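Local coordinates for protein glutathione S-transferase (Bombyx mori, PDB 5ZFG) that metabolises the organophosphate insecticide diazinon, probably through the glutathione transferase activity expected of its family, at residues B[42-45]-B[46-49]; B[71-74]-B[75-79]; B[92-95]-B[96-100]; B[125-128]-B[129-133]; B[178-181]-B[182-185]. All coordinates share one frame; numbering follows the deposited sequence.

Contact 1. Residues B[42-45]-B[46-49]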
loop_
_atom_site.group_PDB
_atom_site.type_symbol
_atom_site.label_atom_id
_atom_site.label_comp_id
_atom_site.label_asym_id
_atom_site.label_seq_id
_atom_site.Cartn_x
_atom_site.Cartn_y
_atom_site.Cartn_z
ATOM N N THR B 42 0.337 13.375 -20.057
ATOM C CA THR B 42 -0.504 14.454 -20.562
ATOM C C THR B 42 -1.568 14.874 -19.549
ATOM O O THR B 42 -1.892 14.151 -18.602
ATOM C CB THR B 42 -1.184 14.028 -21.860
ATOM O OG1 THR B 42 -2.036 12.906 -21.582
ATOM C CG2 THR B 42 -0.131 13.645 -22.910
ATOM N N SER B 43 -2.135 16.065 -19.771
ATOM C CA SER B 43 -3.187 16.546 -18.877
ATOM C C SER B 43 -4.449 15.699 -18.982
ATOM O O SER B 43 -5.150 15.517 -17.979
ATOM C CB SER B 43 -3.509 18.016 -19.159
ATOM O OG SER B 43 -4.227 18.159 -20.370
ATOM N N ASP B 44 -4.763 15.174 -20.175
ATOM C CA ASP B 44 -5.919 14.288 -20.294
ATOM C C ASP B 44 -5.748 13.051 -19.421
ATOM O O ASP B 44 -6.690 12.629 -18.740
ATOM C CB ASP B 44 -6.140 13.880 -21.751
ATOM C CG ASP B 44 -7.101 14.806 -22.490
ATOM O OD1 ASP B 44 -7.745 15.663 -21.845
ATOM O OD2 ASP B 44 -7.211 14.673 -23.730
ATOM N N TYR B 45 -4.551 12.457 -19.426
ATOM C CA TYR B 45 -4.311 11.309 -18.554
ATOM C C TYR B 45 -4.378 11.718 -17.091
ATOM O O TYR B 45 -4.922 10.980 -16.258
ATOM C CB TYR B 45 -2.961 10.664 -18.864
ATOM C CG TYR B 45 -2.770 9.319 -18.178
ATOM C CD1 TYR B 45 -3.156 8.138 -18.796
ATOM C CD2 TYR B 45 -2.199 9.239 -16.909
ATOM C CE1 TYR B 45 -2.987 6.906 -18.168
ATOM C CE2 TYR B 45 -2.019 8.016 -16.279
ATOM C CZ TYR B 45 -2.418 6.854 -16.908
ATOM O OH TYR B 45 -2.229 5.637 -16.287
ATOM N N ALA B 46 -3.848 12.900 -16.760
ATOM C CA ALA B 46 -3.904 13.371 -15.384
ATOM C C ALA B 46 -5.331 13.662 -14.916
ATOM O O ALA B 46 -5.583 13.638 -13.708
ATOM C CB ALA B 46 -3.023 14.615 -15.220
ATOM N N LEU B 47 -6.272 13.929 -15.835
ATOM C CA LEU B 47 -7.679 13.990 -15.440
ATOM C C LEU B 47 -8.121 12.700 -14.764
ATOM O O LEU B 47 -8.971 12.722 -13.866
ATOM C CB LEU B 47 -8.573 14.239 -16.654
ATOM C CG LEU B 47 -8.792 15.665 -17.144
ATOM C CD1 LEU B 47 -9.628 15.616 -18.417
ATOM C CD2 LEU B 47 -9.484 16.497 -16.070
ATOM N N MET B 48 -7.569 11.570 -15.196
ATOM C CA MET B 48 -7.895 10.281 -14.604
ATOM C C MET B 48 -7.006 9.958 -13.412
ATOM O O MET B 48 -7.499 9.483 -12.381
ATOM C CB MET B 48 -7.777 9.181 -15.657
ATOM C CG MET B 48 -8.781 9.282 -16.798
ATOM S SD MET B 48 -8.712 7.831 -17.877
ATOM C CE MET B 48 -7.059 8.004 -18.569
ATOM N N ASN B 49 -5.700 10.206 -13.535
ATOM C CA ASN B 49 -4.738 9.893 -12.483
ATOM C C ASN B 49 -3.777 11.062 -12.315
ATOM O O ASN B 49 -2.755 11.140 -13.014
ATOM C CB ASN B 49 -3.959 8.617 -12.782
ATOM C CG ASN B 49 -3.051 8.249 -11.634
ATOM O OD1 ASN B 49 -3.191 8.819 -10.555
ATOM N ND2 ASN B 49 -2.144 7.302 -11.839
#

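Contact 2. Residues B[71-74]-B[75-79]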
loop_
_atom_site.group_PDB
_atom_site.type_symbol
_atom_site.label_atom_id
_atom_site.label_comp_id
_atom_site.label_asym_id
_atom_site.label_seq_id
_atom_site.Cartn_x
_atom_site.Cartn_y
_atom_site.Cartn_z
ATOM N N LEU B 71 -7.226 -3.594 -7.376
ATOM C CA LEU B 71 -7.473 -5.009 -7.097
ATOM C C LEU B 71 -8.561 -5.183 -6.037
ATOM O O LEU B 71 -9.483 -6.003 -6.187
ATOM C CB LEU B 71 -6.183 -5.696 -6.643
ATOM C CG LEU B 71 -5.061 -5.866 -7.681
ATOM C CD1 LEU B 71 -3.799 -6.401 -7.042
ATOM C CD2 LEU B 71 -5.543 -6.800 -8.785
ATOM N N GLN B 72 -8.468 -4.419 -4.955
ATOM C CA GLN B 72 -9.468 -4.518 -3.889
ATOM C C GLN B 72 -10.853 -4.098 -4.378
ATOM O O GLN B 72 -11.866 -4.731 -4.035
ATOM C CB GLN B 72 -9.007 -3.670 -2.700
ATOM C CG GLN B 72 -7.735 -4.258 -2.061
ATOM C CD GLN B 72 -6.954 -3.265 -1.219
ATOM O OE1 GLN B 72 -6.949 -2.070 -1.497
ATOM N NE2 GLN B 72 -6.270 -3.770 -0.186
ATOM N N TYR B 73 -10.909 -3.065 -5.218
ATOM C CA TYR B 73 -12.190 -2.526 -5.669
ATOM C C TYR B 73 -12.896 -3.489 -6.613
ATOM O O TYR B 73 -14.102 -3.710 -6.487
ATOM C CB TYR B 73 -11.967 -1.180 -6.348
ATOM C CG TYR B 73 -13.168 -0.661 -7.132
ATOM C CD1 TYR B 73 -14.294 -0.202 -6.469
ATOM C CD2 TYR B 73 -13.160 -0.643 -8.515
ATOM C CE1 TYR B 73 -15.390 0.274 -7.168
ATOM C CE2 TYR B 73 -14.259 -0.177 -9.233
ATOM C CZ TYR B 73 -15.366 0.282 -8.543
ATOM O OH TYR B 73 -16.459 0.770 -9.231
ATOM N N ILE B 74 -12.152 -4.085 -7.548
ATOM C CA ILE B 74 -12.764 -5.020 -8.488
ATOM C C ILE B 74 -13.425 -6.176 -7.739
ATOM O O ILE B 74 -14.543 -6.603 -8.075
ATOM C CB ILE B 74 -11.707 -5.510 -9.499
ATOM C CG1 ILE B 74 -11.332 -4.383 -10.458
ATOM C CG2 ILE B 74 -12.231 -6.726 -10.258
ATOM C CD1 ILE B 74 -12.425 -3.408 -10.731
ATOM N N CYS B 75 -12.778 -6.666 -6.677
ATOM C CA CYS B 75 -13.363 -7.737 -5.872
ATOM C C CYS B 75 -14.548 -7.240 -5.053
ATOM O O CYS B 75 -15.623 -7.853 -5.073
ATOM C CB CYS B 75 -12.306 -8.354 -4.957
ATOM S SG CYS B 75 -10.943 -9.136 -5.817
ATOM N N ASP B 76 -14.367 -6.132 -4.319
ATOM C CA ASP B 76 -15.439 -5.594 -3.469
ATOM C C ASP B 76 -16.689 -5.263 -4.275
ATOM O O ASP B 76 -17.812 -5.481 -3.809
ATOM C CB ASP B 76 -14.979 -4.323 -2.744
ATOM C CG ASP B 76 -13.912 -4.583 -1.682
ATOM O OD1 ASP B 76 -13.743 -5.744 -1.257
ATOM O OD2 ASP B 76 -13.256 -3.594 -1.269
ATOM N N LYS B 77 -16.520 -4.707 -5.470
ATOM C CA LYS B 77 -17.662 -4.239 -6.246
ATOM C C LYS B 77 -18.319 -5.373 -7.026
ATOM O O LYS B 77 -19.545 -5.515 -7.015
ATOM C CB LYS B 77 -17.220 -3.117 -7.191
ATOM C CG LYS B 77 -18.292 -2.671 -8.171
ATOM C CD LYS B 77 -19.346 -1.828 -7.487
ATOM C CE LYS B 77 -20.211 -1.114 -8.517
ATOM N NZ LYS B 77 -21.564 -0.810 -7.976
ATOM N N TYR B 78 -17.523 -6.195 -7.711
ATOM C CA TYR B 78 -18.116 -7.163 -8.633
ATOM C C TYR B 78 -18.136 -8.604 -8.151
ATOM O O TYR B 78 -18.950 -9.388 -8.654
ATOM C CB TYR B 78 -17.409 -7.086 -9.988
ATOM C CG TYR B 78 -17.670 -5.751 -10.589
ATOM C CD1 TYR B 78 -18.974 -5.370 -10.925
ATOM C CD2 TYR B 78 -16.648 -4.837 -10.768
ATOM C CE1 TYR B 78 -19.236 -4.128 -11.439
ATOM C CE2 TYR B 78 -16.899 -3.597 -11.289
ATOM C CZ TYR B 78 -18.194 -3.247 -11.627
ATOM O OH TYR B 78 -18.450 -2.001 -12.137
ATOM N N ARG B 79 -17.292 -9.002 -7.207
ATOM C CA ARG B 79 -17.320 -10.377 -6.702
ATOM C C ARG B 79 -17.100 -10.403 -5.194
ATOM O O ARG B 79 -16.161 -11.031 -4.704
ATOM C CB ARG B 79 -16.279 -11.242 -7.414
ATOM C CG ARG B 79 -16.469 -11.408 -8.924
ATOM C CD ARG B 79 -17.567 -12.411 -9.267
ATOM N NE ARG B 79 -17.287 -13.740 -8.736
ATOM C CZ ARG B 79 -16.707 -14.722 -9.421
ATOM N NH1 ARG B 79 -16.505 -15.894 -8.829
ATOM N NH2 ARG B 79 -16.328 -14.543 -10.689
#

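Contact 3. Residues B[92-95]-B[96-100]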
loop_
_atom_site.group_PDB
_atom_site.type_symbol
_atom_site.label_atom_id
_atom_site.label_comp_id
_atom_site.label_asym_id
_atom_site.label_seq_id
_atom_site.Cartn_x
_atom_site.Cartn_y
_atom_site.Cartn_z
ATOM N N ARG B 92 -8.734 -11.586 5.389
ATOM C CA ARG B 92 -8.603 -10.405 4.543
ATOM C C ARG B 92 -7.360 -9.602 4.906
ATOM O O ARG B 92 -6.684 -9.055 4.019
ATOM C CB ARG B 92 -9.856 -9.538 4.657
ATOM C CG ARG B 92 -9.759 -8.212 3.903
ATOM C CD ARG B 92 -11.143 -7.671 3.568
ATOM N NE ARG B 92 -11.821 -8.495 2.571
ATOM C CZ ARG B 92 -12.636 -8.022 1.637
ATOM N NH1 ARG B 92 -13.204 -8.851 0.774
ATOM N NH2 ARG B 92 -12.884 -6.724 1.561
ATOM N N ALA B 93 -7.033 -9.534 6.201
ATOM C CA ALA B 93 -5.835 -8.814 6.638
ATOM C C ALA B 93 -4.563 -9.433 6.075
ATOM O O ALA B 93 -3.611 -8.712 5.746
ATOM C CB ALA B 93 -5.775 -8.774 8.154
ATOM N N ILE B 94 -4.507 -10.767 5.984
ATOM C CA ILE B 94 -3.325 -11.404 5.400
ATOM C C ILE B 94 -3.171 -10.985 3.940
ATOM O O ILE B 94 -2.063 -10.661 3.486
ATOM C CB ILE B 94 -3.383 -12.938 5.551
ATOM C CG1 ILE B 94 -3.503 -13.339 7.035
ATOM C CG2 ILE B 94 -2.109 -13.580 4.952
ATOM C CD1 ILE B 94 -3.883 -14.805 7.244
ATOM N N VAL B 95 -4.280 -10.965 3.189
ATOM C CA VAL B 95 -4.237 -10.473 1.812
ATOM C C VAL B 95 -3.778 -9.021 1.775
ATOM O O VAL B 95 -2.869 -8.665 1.011
ATOM C CB VAL B 95 -5.603 -10.639 1.120
ATOM C CG1 VAL B 95 -5.575 -9.958 -0.276
ATOM C CG2 VAL B 95 -5.952 -12.126 0.992
ATOM N N ASN B 96 -4.412 -8.158 2.584
ATOM C CA ASN B 96 -4.040 -6.745 2.600
ATOM C C ASN B 96 -2.576 -6.571 2.954
ATOM O O ASN B 96 -1.885 -5.740 2.354
ATOM C CB ASN B 96 -4.907 -5.966 3.586
ATOM C CG ASN B 96 -6.334 -5.774 3.096
ATOM O OD1 ASN B 96 -6.643 -5.937 1.905
ATOM N ND2 ASN B 96 -7.222 -5.434 4.024
ATOM N N HIS B 97 -2.084 -7.358 3.914
ATOM C CA HIS B 97 -0.679 -7.256 4.278
ATOM C C HIS B 97 0.222 -7.592 3.099
ATOM O O HIS B 97 1.185 -6.872 2.800
ATOM C CB HIS B 97 -0.331 -8.194 5.428
ATOM C CG HIS B 97 1.142 -8.234 5.653
ATOM N ND1 HIS B 97 1.975 -9.079 4.954
ATOM C CD2 HIS B 97 1.948 -7.424 6.379
ATOM C CE1 HIS B 97 3.230 -8.822 5.279
ATOM N NE2 HIS B 97 3.240 -7.825 6.147
ATOM N N ARG B 98 -0.065 -8.712 2.430
ATOM C CA ARG B 98 0.788 -9.134 1.327
ATOM C C ARG B 98 0.771 -8.112 0.191
ATOM O O ARG B 98 1.794 -7.905 -0.470
ATOM C CB ARG B 98 0.364 -10.528 0.835
ATOM C CG ARG B 98 0.492 -11.667 1.869
ATOM C CD ARG B 98 1.923 -11.916 2.344
ATOM N NE ARG B 98 1.963 -13.130 3.163
ATOM C CZ ARG B 98 1.745 -13.159 4.474
ATOM N NH1 ARG B 98 1.504 -12.039 5.145
ATOM N NH2 ARG B 98 1.770 -14.318 5.119
ATOM N N LEU B 99 -0.359 -7.429 -0.018
ATOM C CA LEU B 99 -0.411 -6.350 -1.000
ATOM C C LEU B 99 0.507 -5.198 -0.590
ATOM O O LEU B 99 1.285 -4.690 -1.400
ATOM C CB LEU B 99 -1.852 -5.851 -1.155
ATOM C CG LEU B 99 -2.832 -6.789 -1.882
ATOM C CD1 LEU B 99 -4.269 -6.243 -1.828
ATOM C CD2 LEU B 99 -2.402 -7.022 -3.363
ATOM N N CYS B 100 0.424 -4.785 0.679
ATOM C CA CYS B 100 1.285 -3.715 1.174
ATOM C C CYS B 100 2.756 -4.109 1.104
ATOM O O CYS B 100 3.609 -3.293 0.733
ATOM C CB CYS B 100 0.911 -3.367 2.621
ATOM S SG CYS B 100 -0.680 -2.530 2.799
#

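Contact 4. Residues B[125-128]-B[129-133]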
loop_
_atom_site.group_PDB
_atom_site.type_symbol
_atom_site.label_atom_id
_atom_site.label_comp_id
_atom_site.label_asym_id
_atom_site.label_seq_id
_atom_site.Cartn_x
_atom_site.Cartn_y
_atom_site.Cartn_z
ATOM N N THR B 125 24.175 -3.464 -7.884
ATOM C CA THR B 125 25.219 -3.306 -6.886
ATOM C C THR B 125 25.178 -4.448 -5.879
ATOM O O THR B 125 24.160 -5.142 -5.749
ATOM C CB THR B 125 25.060 -1.969 -6.151
ATOM O OG1 THR B 125 23.824 -1.971 -5.422
ATOM C CG2 THR B 125 25.067 -0.798 -7.139
ATOM N N PRO B 126 26.282 -4.688 -5.161
ATOM C CA PRO B 126 26.243 -5.662 -4.058
ATOM C C PRO B 126 25.117 -5.438 -3.062
ATOM O O PRO B 126 24.534 -6.409 -2.573
ATOM C CB PRO B 126 27.610 -5.467 -3.385
ATOM C CG PRO B 126 28.495 -4.990 -4.472
ATOM C CD PRO B 126 27.646 -4.186 -5.411
ATOM N N LEU B 127 24.830 -4.188 -2.706
ATOM C CA LEU B 127 23.779 -3.952 -1.726
ATOM C C LEU B 127 22.403 -4.205 -2.336
ATOM O O LEU B 127 21.515 -4.750 -1.667
ATOM C CB LEU B 127 23.872 -2.531 -1.169
ATOM C CG LEU B 127 22.783 -2.195 -0.136
ATOM C CD1 LEU B 127 22.827 -3.167 1.036
ATOM C CD2 LEU B 127 22.899 -0.759 0.346
ATOM N N GLY B 128 22.221 -3.845 -3.612
ATOM C CA GLY B 128 20.954 -4.139 -4.274
ATOM C C GLY B 128 20.703 -5.630 -4.390
ATOM O O GLY B 128 19.575 -6.101 -4.201
ATOM N N LEU B 129 21.756 -6.394 -4.688
ATOM C CA LEU B 129 21.645 -7.845 -4.720
ATOM C C LEU B 129 21.300 -8.399 -3.345
ATOM O O LEU B 129 20.466 -9.309 -3.219
ATOM C CB LEU B 129 22.956 -8.452 -5.232
ATOM C CG LEU B 129 23.072 -9.976 -5.166
ATOM C CD1 LEU B 129 21.970 -10.603 -6.015
ATOM C CD2 LEU B 129 24.452 -10.430 -5.648
ATOM N N LYS B 130 21.932 -7.858 -2.295
ATOM C CA LYS B 130 21.608 -8.296 -0.942
ATOM C C LYS B 130 20.148 -8.023 -0.619
ATOM O O LYS B 130 19.474 -8.848 0.014
ATOM C CB LYS B 130 22.517 -7.597 0.070
ATOM C CG LYS B 130 22.276 -8.040 1.502
ATOM C CD LYS B 130 22.619 -9.508 1.682
ATOM C CE LYS B 130 23.753 -9.670 2.675
ATOM N NZ LYS B 130 23.987 -11.083 3.105
ATOM N N LYS B 131 19.639 -6.878 -1.058
ATOM C CA LYS B 131 18.266 -6.521 -0.740
ATOM C C LYS B 131 17.272 -7.396 -1.495
ATOM O O LYS B 131 16.185 -7.674 -0.977
ATOM C CB LYS B 131 18.042 -5.035 -1.019
ATOM C CG LYS B 131 18.689 -4.117 0.053
ATOM C CD LYS B 131 18.545 -2.653 -0.298
ATOM C CE LYS B 131 19.309 -1.752 0.675
ATOM N NZ LYS B 131 18.558 -1.468 1.924
ATOM N N VAL B 132 17.625 -7.856 -2.701
ATOM C CA VAL B 132 16.802 -8.862 -3.370
ATOM C C VAL B 132 16.708 -10.111 -2.505
ATOM O O VAL B 132 15.620 -10.657 -2.280
ATOM C CB VAL B 132 17.364 -9.202 -4.763
ATOM C CG1 VAL B 132 16.633 -10.406 -5.330
ATOM C CG2 VAL B 132 17.260 -8.007 -5.698
ATOM N N HIS B 133 17.849 -10.569 -1.985
ATOM C CA HIS B 133 17.824 -11.791 -1.186
ATOM C C HIS B 133 17.069 -11.594 0.124
ATOM O O HIS B 133 16.420 -12.526 0.606
ATOM C CB HIS B 133 19.258 -12.289 -0.946
ATOM C CG HIS B 133 19.827 -13.024 -2.121
ATOM N ND1 HIS B 133 19.402 -14.283 -2.483
ATOM C CD2 HIS B 133 20.748 -12.656 -3.045
ATOM C CE1 HIS B 133 20.056 -14.674 -3.564
ATOM N NE2 HIS B 133 20.878 -13.705 -3.926
#

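Contact 5. Residues B[178-181]-B[182-185]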
loop_
_atom_site.group_PDB
_atom_site.type_symbol
_atom_site.label_atom_id
_atom_site.label_comp_id
_atom_site.label_asym_id
_atom_site.label_seq_id
_atom_site.Cartn_x
_atom_site.Cartn_y
_atom_site.Cartn_z
ATOM N N SER B 178 16.040 -20.577 -6.788
ATOM C CA SER B 178 15.561 -21.916 -6.446
ATOM C C SER B 178 15.894 -22.308 -5.012
ATOM O O SER B 178 15.217 -23.175 -4.446
ATOM C CB SER B 178 16.136 -22.958 -7.417
ATOM O OG SER B 178 17.549 -22.930 -7.410
ATOM N N LYS B 179 16.910 -21.685 -4.408
ATOM C CA LYS B 179 17.208 -21.966 -3.013
ATOM C C LYS B 179 16.072 -21.542 -2.089
ATOM O O LYS B 179 15.990 -22.040 -0.959
ATOM C CB LYS B 179 18.518 -21.288 -2.602
ATOM C CG LYS B 179 18.444 -19.783 -2.392
ATOM C CD LYS B 179 19.543 -19.306 -1.441
ATOM C CE LYS B 179 20.064 -17.923 -1.813
ATOM N NZ LYS B 179 21.385 -17.622 -1.167
ATOM N N TYR B 180 15.181 -20.658 -2.550
ATOM C CA TYR B 180 13.974 -20.289 -1.812
ATOM C C TYR B 180 12.890 -21.304 -2.158
ATOM O O TYR B 180 12.047 -21.085 -3.026
ATOM C CB TYR B 180 13.577 -18.850 -2.129
ATOM C CG TYR B 180 14.671 -17.901 -1.720
ATOM C CD1 TYR B 180 14.795 -17.489 -0.392
ATOM C CD2 TYR B 180 15.617 -17.459 -2.639
ATOM C CE1 TYR B 180 15.810 -16.642 0.001
ATOM C CE2 TYR B 180 16.650 -16.611 -2.252
ATOM C CZ TYR B 180 16.738 -16.212 -0.926
ATOM O OH TYR B 180 17.738 -15.366 -0.507
ATOM N N THR B 181 12.911 -22.420 -1.424
ATOM C CA THR B 181 12.166 -23.622 -1.790
ATOM C C THR B 181 10.682 -23.341 -1.984
ATOM O O THR B 181 10.084 -23.738 -2.991
ATOM C CB THR B 181 12.354 -24.676 -0.696
ATOM O OG1 THR B 181 13.744 -24.986 -0.574
ATOM C CG2 THR B 181 11.583 -25.920 -1.031
ATOM N N LYS B 182 10.064 -22.680 -1.010
ATOM C CA LYS B 182 8.624 -22.486 -1.061
ATOM C C LYS B 182 8.239 -21.452 -2.114
ATOM O O LYS B 182 7.230 -21.622 -2.807
ATOM C CB LYS B 182 8.107 -22.101 0.325
ATOM C CG LYS B 182 8.504 -23.123 1.399
ATOM C CD LYS B 182 7.915 -22.777 2.757
ATOM C CE LYS B 182 8.076 -23.928 3.741
ATOM N NZ LYS B 182 7.426 -25.184 3.260
ATOM N N ILE B 183 9.028 -20.384 -2.263
ATOM C CA ILE B 183 8.770 -19.438 -3.349
ATOM C C ILE B 183 8.826 -20.154 -4.692
ATOM O O ILE B 183 7.903 -20.057 -5.508
ATOM C CB ILE B 183 9.767 -18.267 -3.313
ATOM C CG1 ILE B 183 9.564 -17.394 -2.071
ATOM C CG2 ILE B 183 9.609 -17.411 -4.563
ATOM C CD1 ILE B 183 10.570 -16.240 -1.988
ATOM N N HIS B 184 9.917 -20.887 -4.939
ATOM C CA HIS B 184 10.092 -21.556 -6.225
ATOM C C HIS B 184 8.915 -22.480 -6.531
ATOM O O HIS B 184 8.391 -22.482 -7.651
ATOM C CB HIS B 184 11.417 -22.328 -6.230
ATOM C CG HIS B 184 11.811 -22.849 -7.577
ATOM N ND1 HIS B 184 11.431 -24.094 -8.033
ATOM C CD2 HIS B 184 12.543 -22.291 -8.570
ATOM C CE1 HIS B 184 11.915 -24.280 -9.249
ATOM N NE2 HIS B 184 12.591 -23.200 -9.599
ATOM N N LYS B 185 8.465 -23.251 -5.540
ATOM C CA LYS B 185 7.318 -24.132 -5.740
ATOM C C LYS B 185 6.044 -23.336 -6.001
ATOM O O LYS B 185 5.294 -23.639 -6.934
ATOM C CB LYS B 185 7.153 -25.042 -4.520
ATOM C CG LYS B 185 5.993 -26.012 -4.593
ATOM C CD LYS B 185 6.068 -26.911 -5.814
ATOM C CE LYS B 185 5.095 -28.084 -5.680
ATOM N NZ LYS B 185 4.445 -28.123 -4.332
#

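Contact 1. Residues B[42-45]-B[46-49]
Tyr45, Met48 and Asn49 form a local side-chain contact along the short helix 43-48, in the thioredoxin-like N-terminal domain of the transferase fold. Tyr45 has CG anti to its backbone N (chi1 -169°), which carries the ring along the helix beside the two later residues. The methyl end of Met48 reaches it: bent at its last torsion, Met48 puts CE 3.9 Å from Tyr45 CD1, and the two side chains cross at about a right angle. Asn49 instead runs alongside the tyrosine, ring and amide planes 49° apart, with its CB 4.0 Å from Tyr45 CE2. The i to i+4 backbone bonding, as from Ala46 N to Thr42 O at 3.0 Å, continues to Asn49 N, which meets Tyr45 O at 2.9 Å in the carbonyl plane. Tyr45 O also takes Met48 N, three residues on, at 2.9 Å and well above that plane, a tightening at the helix end. At the other end Thr42 is the N-cap: its OG1 accepts a weak bond of 3.3 Å from Tyr45 N and also bonds to Glu39 O. Tyr45 OH and Asn49 ND2 both bond to Glu53 O, in the loop before strand 56-59, while Ala46 O receives Arg145 NH2 of the second subunit. The two side-by-side chains thus pair an apolar flank with polar ends that converge on one carbonyl, fixing the helix end against a loop that, as in related transferases, probably borders the glutathione site.

Contact 2. Residues B[71-74]-B[75-79]
Tyr73 and Lys77, one helical turn apart near the end of helix 67-78, lie side by side and point the same way. With CG anti to the backbone N (chi1 167°), the bond from Tyr73 CB swings the ring along the helix toward Lys77. Lys77 CB lies over one face of the ring, offset toward the rim: Tyr73 CE1 is 3.9 Å from it, with CD1 and CZ slightly farther. This is a CH-pi contact, the carbon standing 4.2 Å from the ring centroid and 24° off its normal. Tyr73 OH, at the tip, is 4.0 Å from Lys77 CG and spends its polarity elsewhere, on Asp59 OD2, which also bonds to Tyr78 OH; Phe62 meets the Tyr73 ring edge-to-face. In the lysine conformer described, one of two, the next carbon, Lys77 CG, stands 3.4 Å above the plane of the Tyr78 ring, over its centre. The backbone is regular, with Lys77 N bonded to Tyr73 O at 2.8 Å. Replacing Tyr73 with an alanine would probably strip Lys77 CB of its aromatic support and cost Asp59 one of its two hydroxyl partners. A lysine CB laid over a tyrosine four residues earlier is a plain i to i+4 helix pairing, here in the last turns of the helix that ends the thioredoxin-like domain, where Ile74 packs on Leu57 of strand 56-59.

Contact 3. Residues B[92-95]-B[96-100]
Arg92 and Asn96 cross at a slant on one side of helix 89-114, while Ile94 and Arg98 run alongside each other on another. Successive i to i+4 backbone bonds satisfy the carbonyls from Arg92 to Val95, whose donors are the N-H groups of Asn96 to Leu99. The first of them, Asn96 N to Arg92 O at 2.8 Å, is nearly straight, 170° at the hydrogen, and lies in the carbonyl plane. In the two side-chain pairs a polar group meets an apolar carbon. Asn96 ND2 is 3.8 Å from Arg92 CG, and Ile94 CG2 sits 3.9 Å from Arg98 CZ; the bend of Arg98 at chi2 (-62°) turns the guanidinium back along the helix, presenting one face to that methyl. Val95 CG1 and Leu99 CD1, both apolar, meet at 4.2 Å. The charged and amide groups find their mates outside. Arg92 gives NE to Pro86 O, NH1 to Tyr85 O and NH2 to the carboxylate of Asp76, whereas Asn96 OD1 takes Tyr85 OH and, weakly, Gln72 NE2. Arg98 has a cation-pi contact with Tyr142 and a weak bond from NE to Ala151 O, and His97 NE2 bonds to Gln51 OE1 of the second subunit. In the Arg92 conformer described, one of two, all three guanidinium nitrogens are therefore engaged in a buried setting, where opposite charge and carbonyl dipoles probably offset the cost of burying the cation.

Contact 4. Residues B[125-128]-B[129-133]
Leu127 and Lys131 make the side-chain contact of this first part of helix 126-146, one turn apart and set at an angle to each other. Lys131 CE rests against the branch of the leucine, 3.6 Å from Leu127 CG, with both leucine methyls almost as near. Both torsions bring them together: Leu127 has CG anti to the backbone N (chi1 179°) and leans toward the later turn, while the lysine stays extended until chi4 (-83°), where it turns NZ off the leucine. In the backbone of this pair Lys131 N bonds to Leu127 O at 2.9 Å. One residue further along, Val132 N bonds to Gly128 O at 3.0 Å, and Val132 CG2 lies 3.4 Å from the same oxygen. The helix start is set by Thr125, at the N-cap: its OG1 accepts from Gly128 N at 3.1 Å, and its carbonyl O takes Leu129 N at 2.9 Å. Farther out, Leu129 and Val132 pack on Tyr113 of helix 89-114 and on Phe175. The exposed side thus sets the terminal methylene, CE, of Lys131 against the leucine branch, probably sheltering a few apolar carbons while the ammonium end is led away, and the threonine hydroxyl satisfies an N-H left over at the helix start.

Contact 5. Residues B[178-181]-B[182-185]
Tyr180 and His184 join the loop residues 178-180 to the start of helix 181-193 through one nearly straight backbone bond: His184 N reaches Tyr180 O at 2.9 Å, with 175° at the hydrogen. Tyr180 stands at the N-cap position and is the centre of an inverse gamma turn, after which the chain becomes helical; Lys185 N then bonds to Thr181 O at 3.1 Å. The N-H groups of Lys182 and Ile183 are taken by the two carboxylate oxygens of Glu140, on helix 126-146.

Two side-chain pairs follow from this turn. His184 holds CG anti to its backbone N (chi1 -170°), which turns the imidazole back toward the loop, where its CD2 lies 3.7 Å from Ser178 CA and 3.8 Å from Ser178 CB. The serine methylene makes an off-centre CH-pi contact, CB being 4.3 Å from the centroid of the His184 ring, while Ser178 OG bonds to Asp176. On the other pair, Ile183 CD1 lies 4.0 Å from Tyr180 CB, and the phenol itself leads away to bond through OH with His133 ND1. With an alanine in place of His184, Ser178 would probably lose the ring it rests on, leaving the loop before the turn freer to shift. A gamma turn leading straight into a helix, the N-H groups of its second and third residues held by a glutamate of a neighbouring helix, here docks helix 181-193 on helix 126-146 within the all-helical C-terminal domain of the glutathione transferase fold.

In the fold
Contacts 2 and 3 meet across the boundary between the two domains, their centres about 15 Å apart: Asp76 OD1 forms a salt bridge with Arg92 NH2 at 3.1 Å, and Leu71 CD1 packs on Leu99 CD2 at 4.0 Å. Contacts 4 and 5 are likewise joined inside the helical domain, by His133 ND1 and Tyr180 OH at 2.8 Å, with centres about 18 Å apart. Contact 1 touches none of the others; contact 2 comes closest, about 12 Å between nearest atoms. Contacts 1, 2 and 3 all touch the second subunit, whereas 4 and 5 do not. No glutathione is described here, but 1,2-ethanediol, probably from the crystallisation liquor, lies about 5 Å from the Gln72 side chain and about 4 Å from that of Leu99.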